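Local coordinates for TRNA threonylcarbamoyladenosine dehydratase (Escherichia coli, PDB 4D79), which catalyses the ATP-dependent dehydration of threonylcarbamoyladenosine at position 37 of tRNAs that read codons beginning with adenine, giving its cyclic form, at residues B[44-49]-B[87-92]; B[150-155]-B[250-255]. One frame throughout, in Å; residues are numbered along the deposited sequence. Where two conformers were deposited one is given.

Interaction 1 of 2, residues B[44-49]-B[87-92]; sequences WAAEAL and EVMAER
E47 and R92 join two neighbouring helices through a two-point salt bridge, and M89 packs beside it. R92 meets the carboxylate side-on, with one nitrogen for each oxygen. Its NE donates to E47 OE1 at 2.7 Å, and its NH2 donates to E47 OE2 at 2.7 Å. Both bonds are nearly straight. Each oxygen is met on its syn side, a little out of the carboxylate plane. The carboxylate and guanidinium planes lie only 17° apart, so the pair is close to coplanar and the two bonds should fix the rotation of both groups. R92 gets there with a chain extended from CG to NE. E47 instead bends at chi2 (87°), which swings its carboxylate across to the other helix.

M89 crosses E47 at about a right angle. Its chain bends at chi2 (64°) and again at chi3, which brings CE to 3.4 Å from E47 OE1. The same M89 CE lies 4.0 Å from E47 CB. Nearer the backbone, M89 CG rests on A46 CB at 4.1 Å.

The salt bridge is part of a larger charged cluster. E47 OE2 also pairs with R51. R92 NH2 also donates to the carbonyl oxygen of I74 of the second subunit, so the same arginine helps tie the dimer together.

The helices run nearly parallel, with short-segment axes 10.5 Å apart. Helix 42-51 probably follows a glycine-rich turn of the Rossmann type, consistent with the ATP bound nearby. Beneath the contact, strand 56-60 sends L59 against both A46 and M89. Strand 101-105 supports helix 85-96 through A90, while helix 242-266 lies on another side of helix 42-51.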
loop_
_atom_site.group_PDB
_atom_site.type_symbol
_atom_site.label_atom_id
_atom_site.label_comp_id
_atom_site.label_asym_id
_atom_site.label_seq_id
_atom_site.Cartn_x
_atom_site.Cartn_y
_atom_site.Cartn_z
ATOM N N TRP B 44 2.738 5.123 5.493
ATOM C CA TRP B 44 2.759 4.700 4.101
ATOM C C TRP B 44 2.668 5.883 3.147
ATOM O O TRP B 44 3.286 5.852 2.083
ATOM C CB TRP B 44 1.628 3.703 3.806
ATOM C CG TRP B 44 1.614 2.615 4.767
ATOM C CD1 TRP B 44 0.922 2.595 5.917
ATOM C CD2 TRP B 44 2.357 1.379 4.719
ATOM N NE1 TRP B 44 1.148 1.443 6.588
ATOM C CE2 TRP B 44 2.023 0.665 5.884
ATOM C CE3 TRP B 44 3.236 0.804 3.797
ATOM C CZ2 TRP B 44 2.559 -0.577 6.178
ATOM C CZ3 TRP B 44 3.758 -0.443 4.070
ATOM C CH2 TRP B 44 3.425 -1.122 5.253
ATOM N N ALA B 45 1.928 6.945 3.498
ATOM C CA ALA B 45 1.960 8.133 2.659
ATOM C C ALA B 45 3.392 8.661 2.555
ATOM O O ALA B 45 3.862 9.039 1.473
ATOM C CB ALA B 45 1.006 9.195 3.215
ATOM N N ALA B 46 4.100 8.696 3.683
ATOM C CA ALA B 46 5.451 9.225 3.683
ATOM C C ALA B 46 6.358 8.379 2.808
ATOM O O ALA B 46 7.176 8.920 2.042
ATOM C CB ALA B 46 5.976 9.302 5.119
ATOM N N GLU B 47 6.214 7.048 2.912
ATOM C CA GLU B 47 6.930 6.110 2.059
ATOM C C GLU B 47 6.664 6.398 0.589
ATOM O O GLU B 47 7.588 6.492 -0.225
ATOM C CB GLU B 47 6.522 4.672 2.409
ATOM C CG GLU B 47 7.182 3.584 1.566
ATOM C CD GLU B 47 8.521 3.140 2.112
ATOM O OE1 GLU B 47 8.945 3.705 3.146
ATOM O OE2 GLU B 47 9.125 2.198 1.526
ATOM N N ALA B 48 5.402 6.546 0.231
ATOM C CA ALA B 48 5.052 6.754 -1.166
ATOM C C ALA B 48 5.607 8.082 -1.707
ATOM O O ALA B 48 6.036 8.156 -2.876
ATOM C CB ALA B 48 3.540 6.709 -1.311
ATOM N N LEU B 49 5.584 9.135 -0.896
ATOM C CA LEU B 49 6.161 10.418 -1.324
ATOM C C LEU B 49 7.655 10.279 -1.612
ATOM O O LEU B 49 8.157 10.770 -2.622
ATOM C CB LEU B 49 5.944 11.466 -0.256
ATOM C CG LEU B 49 4.521 11.891 -0.005
ATOM C CD1 LEU B 49 4.489 12.702 1.294
ATOM C CD2 LEU B 49 3.952 12.660 -1.147
ATOM N N GLU B 87 11.088 10.229 13.620
ATOM C CA GLU B 87 12.523 10.098 13.410
ATOM C C GLU B 87 12.871 8.780 12.713
ATOM O O GLU B 87 13.770 8.745 11.871
ATOM C CB GLU B 87 13.249 10.190 14.751
ATOM C CG GLU B 87 14.724 10.410 14.617
ATOM C CD GLU B 87 15.025 11.700 13.887
ATOM O OE1 GLU B 87 14.418 12.724 14.262
ATOM O OE2 GLU B 87 15.824 11.684 12.924
ATOM N N VAL B 88 12.219 7.672 13.099
ATOM C CA VAL B 88 12.428 6.389 12.431
ATOM C C VAL B 88 12.075 6.490 10.952
ATOM O O VAL B 88 12.814 6.016 10.075
ATOM C CB VAL B 88 11.591 5.296 13.128
ATOM C CG1 VAL B 88 11.591 3.985 12.308
ATOM C CG2 VAL B 88 12.114 5.033 14.512
ATOM N N MET B 89 10.925 7.099 10.659
ATOM C CA MET B 89 10.491 7.252 9.284
ATOM C C MET B 89 11.409 8.199 8.512
ATOM O O MET B 89 11.685 7.974 7.327
ATOM C CB MET B 89 9.047 7.743 9.264
ATOM C CG MET B 89 8.356 7.543 7.955
ATOM S SD MET B 89 8.188 5.799 7.523
ATOM C CE MET B 89 8.385 5.865 5.764
ATOM N N ALA B 90 11.929 9.241 9.162
ATOM C CA ALA B 90 12.856 10.139 8.472
ATOM C C ALA B 90 14.138 9.417 8.071
ATOM O O ALA B 90 14.664 9.629 6.975
ATOM C CB ALA B 90 13.199 11.337 9.344
ATOM N N GLU B 91 14.675 8.576 8.961
ATOM C CA GLU B 91 15.883 7.831 8.627
ATOM C C GLU B 91 15.636 6.874 7.473
ATOM O O GLU B 91 16.521 6.646 6.633
ATOM C CB GLU B 91 16.395 7.058 9.841
ATOM C CG GLU B 91 17.735 6.415 9.562
ATOM C CD GLU B 91 18.787 7.441 9.160
ATOM O OE1 GLU B 91 18.693 8.609 9.615
ATOM O OE2 GLU B 91 19.672 7.093 8.348
ATOM N N ARG B 92 14.451 6.268 7.435
ATOM C CA ARG B 92 14.100 5.419 6.312
ATOM C C ARG B 92 14.048 6.212 5.010
ATOM O O ARG B 92 14.538 5.741 3.972
ATOM C CB ARG B 92 12.765 4.747 6.582
ATOM C CG ARG B 92 12.404 3.756 5.525
ATOM C CD ARG B 92 11.140 2.970 5.892
ATOM N NE ARG B 92 10.651 2.314 4.702
ATOM C CZ ARG B 92 11.130 1.163 4.241
ATOM N NH1 ARG B 92 12.089 0.516 4.908
ATOM N NH2 ARG B 92 10.657 0.680 3.105
#

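Interaction 2 of 2, residues B[150-155]-B[250-255]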
loop_
_atom_site.group_PDB
_atom_site.type_symbol
_atom_site.label_atom_id
_atom_site.label_comp_id
_atom_site.label_asym_id
_atom_site.label_seq_id
_atom_site.Cartn_x
_atom_site.Cartn_y
_atom_site.Cartn_z
ATOM N N VAL B 150 -5.178 17.139 1.599
ATOM C CA VAL B 150 -6.024 15.960 1.485
ATOM C C VAL B 150 -6.085 15.319 2.859
ATOM O O VAL B 150 -5.061 15.157 3.530
ATOM C CB VAL B 150 -5.556 14.978 0.390
ATOM C CG1 VAL B 150 -4.101 14.540 0.550
ATOM C CG2 VAL B 150 -6.513 13.763 0.340
ATOM N N THR B 151 -7.294 15.027 3.316
ATOM C CA THR B 151 -7.473 14.404 4.610
ATOM C C THR B 151 -7.929 12.967 4.395
ATOM O O THR B 151 -8.281 12.553 3.290
ATOM C CB THR B 151 -8.472 15.182 5.492
ATOM O OG1 THR B 151 -8.492 14.633 6.829
ATOM C CG2 THR B 151 -9.878 15.118 4.923
ATOM N N THR B 152 -7.867 12.202 5.467
ATOM C CA THR B 152 -8.195 10.793 5.437
ATOM C C THR B 152 -9.183 10.533 6.555
ATOM O O THR B 152 -9.014 11.037 7.667
ATOM C CB THR B 152 -6.931 9.912 5.570
ATOM O OG1 THR B 152 -6.176 10.309 6.720
ATOM C CG2 THR B 152 -6.017 10.047 4.337
ATOM N N GLY B 153 -10.237 9.786 6.255
ATOM C CA GLY B 153 -11.147 9.354 7.288
ATOM C C GLY B 153 -10.555 8.182 8.050
ATOM O O GLY B 153 -9.359 7.890 7.981
ATOM N N GLY B 154 -11.422 7.467 8.757
ATOM C CA GLY B 154 -10.969 6.336 9.539
ATOM C C GLY B 154 -10.702 5.157 8.624
ATOM O O GLY B 154 -11.544 4.788 7.802
ATOM N N ALA B 155 -9.511 4.582 8.747
ATOM C CA ALA B 155 -9.131 3.428 7.950
ATOM C C ALA B 155 -9.285 2.135 8.741
ATOM O O ALA B 155 -9.161 1.043 8.167
ATOM C CB ALA B 155 -7.680 3.574 7.464
ATOM N N PHE B 250 -1.767 5.703 0.183
ATOM C CA PHE B 250 -1.372 5.721 -1.220
ATOM C C PHE B 250 -2.379 6.479 -2.075
ATOM O O PHE B 250 -1.986 7.239 -2.981
ATOM C CB PHE B 250 -1.187 4.300 -1.775
ATOM C CG PHE B 250 -0.053 3.552 -1.174
ATOM C CD1 PHE B 250 0.958 4.201 -0.492
ATOM C CD2 PHE B 250 0.015 2.166 -1.304
ATOM C CE1 PHE B 250 1.992 3.507 0.059
ATOM C CE2 PHE B 250 1.073 1.464 -0.750
ATOM C CZ PHE B 250 2.048 2.109 -0.098
ATOM N N VAL B 251 -3.676 6.316 -1.788
ATOM C CA VAL B 251 -4.680 7.066 -2.533
ATOM C C VAL B 251 -4.559 8.561 -2.232
ATOM O O VAL B 251 -4.689 9.409 -3.129
ATOM C CB VAL B 251 -6.083 6.532 -2.225
ATOM C CG1 VAL B 251 -7.158 7.506 -2.706
ATOM C CG2 VAL B 251 -6.282 5.155 -2.841
ATOM N N ALA B 252 -4.299 8.913 -0.973
ATOM C CA ALA B 252 -4.074 10.323 -0.643
ATOM C C ALA B 252 -2.903 10.920 -1.441
ATOM O O ALA B 252 -3.009 12.034 -1.960
ATOM C CB ALA B 252 -3.837 10.476 0.855
ATOM N N VAL B 253 -1.778 10.208 -1.529
ATOM C CA VAL B 253 -0.610 10.717 -2.277
ATOM C C VAL B 253 -0.926 10.852 -3.758
ATOM O O VAL B 253 -0.684 11.906 -4.365
ATOM C CB VAL B 253 0.611 9.823 -2.020
ATOM C CG1 VAL B 253 1.759 10.115 -2.915
ATOM C CG2 VAL B 253 1.046 9.997 -0.568
ATOM N N SER B 254 -1.539 9.826 -4.348
ATOM C CA SER B 254 -1.874 9.874 -5.765
ATOM C C SER B 254 -2.813 11.030 -6.070
ATOM O O SER B 254 -2.673 11.694 -7.109
ATOM C CB SER B 254 -2.512 8.574 -6.219
ATOM O OG SER B 254 -1.555 7.520 -6.352
ATOM N N HIS B 255 -3.776 11.278 -5.179
ATOM C CA HIS B 255 -4.680 12.407 -5.356
ATOM C C HIS B 255 -3.907 13.725 -5.313
ATOM O O HIS B 255 -4.092 14.602 -6.171
ATOM C CB HIS B 255 -5.754 12.371 -4.271
ATOM C CG HIS B 255 -6.760 13.477 -4.378
ATOM N ND1 HIS B 255 -7.829 13.437 -5.248
ATOM C CD2 HIS B 255 -6.835 14.673 -3.748
ATOM C CE1 HIS B 255 -8.548 14.534 -5.113
ATOM N NE2 HIS B 255 -7.959 15.310 -4.222
#
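V150 and T152 on strand 149-152 pack against helix 242-266, a helix-on-sheet contact in the Rossmann-like fold of the ThiF family. The helix runs almost antiparallel to the strand, at 168° between their segment directions. A252 is the central helix residue. Its CB points at the sheet and meets two methyl groups, V150 CG1 at 4.1 Å and T152 CG2 at 4.1 Å. The small side chain lets the helix backbone come close: V150 CG1 lies 3.7 Å from the carbonyl oxygen A252 O.

The two methyls of V150 diverge. CG1 sits between the backbone N and the carbonyl carbon (chi1 55°) and turns to A252, while CG2, anti to the backbone N, approaches the H255 ring obliquely. T152 divides its branches differently. Its methyl joins the apolar contact, while OG1 is hydrogen-bonded to the carbonyl oxygen of D127 on the adjoining strand. This satisfies a buried hydroxyl.

The strand lies between 124-127 and 202-206, and V204 of the latter touches V150, T152 and A252. Past the strand, G154 O accepts a bond from Q158, a ligand of the potassium ion. At the other end of the contact, H255 NE2 is hydrogen-bonded to D202 OD2, and H255 CD2 lies 4.2 Å from V150 CG2.

In the fold
From the N terminus, helix 42-51 comes first. Interaction 1 closes when helix 85-96 returns beside it, after strand 56-60 and a long loop region. The chain then adds strands 101-105, 124-127 and 149-152, with helices between them. Interaction 2 opens on the last of these and closes only when helix 242-266 comes back, across a span that includes strands 164-168 and 202-206. The two loops follow in series and neither encloses the other. In space they touch: F250 packs on W44 and A48, and V253 on A45 and L49. Helix 42-51 thus stands between helices 85-96 and 242-266. Both contacts also reach the second subunit.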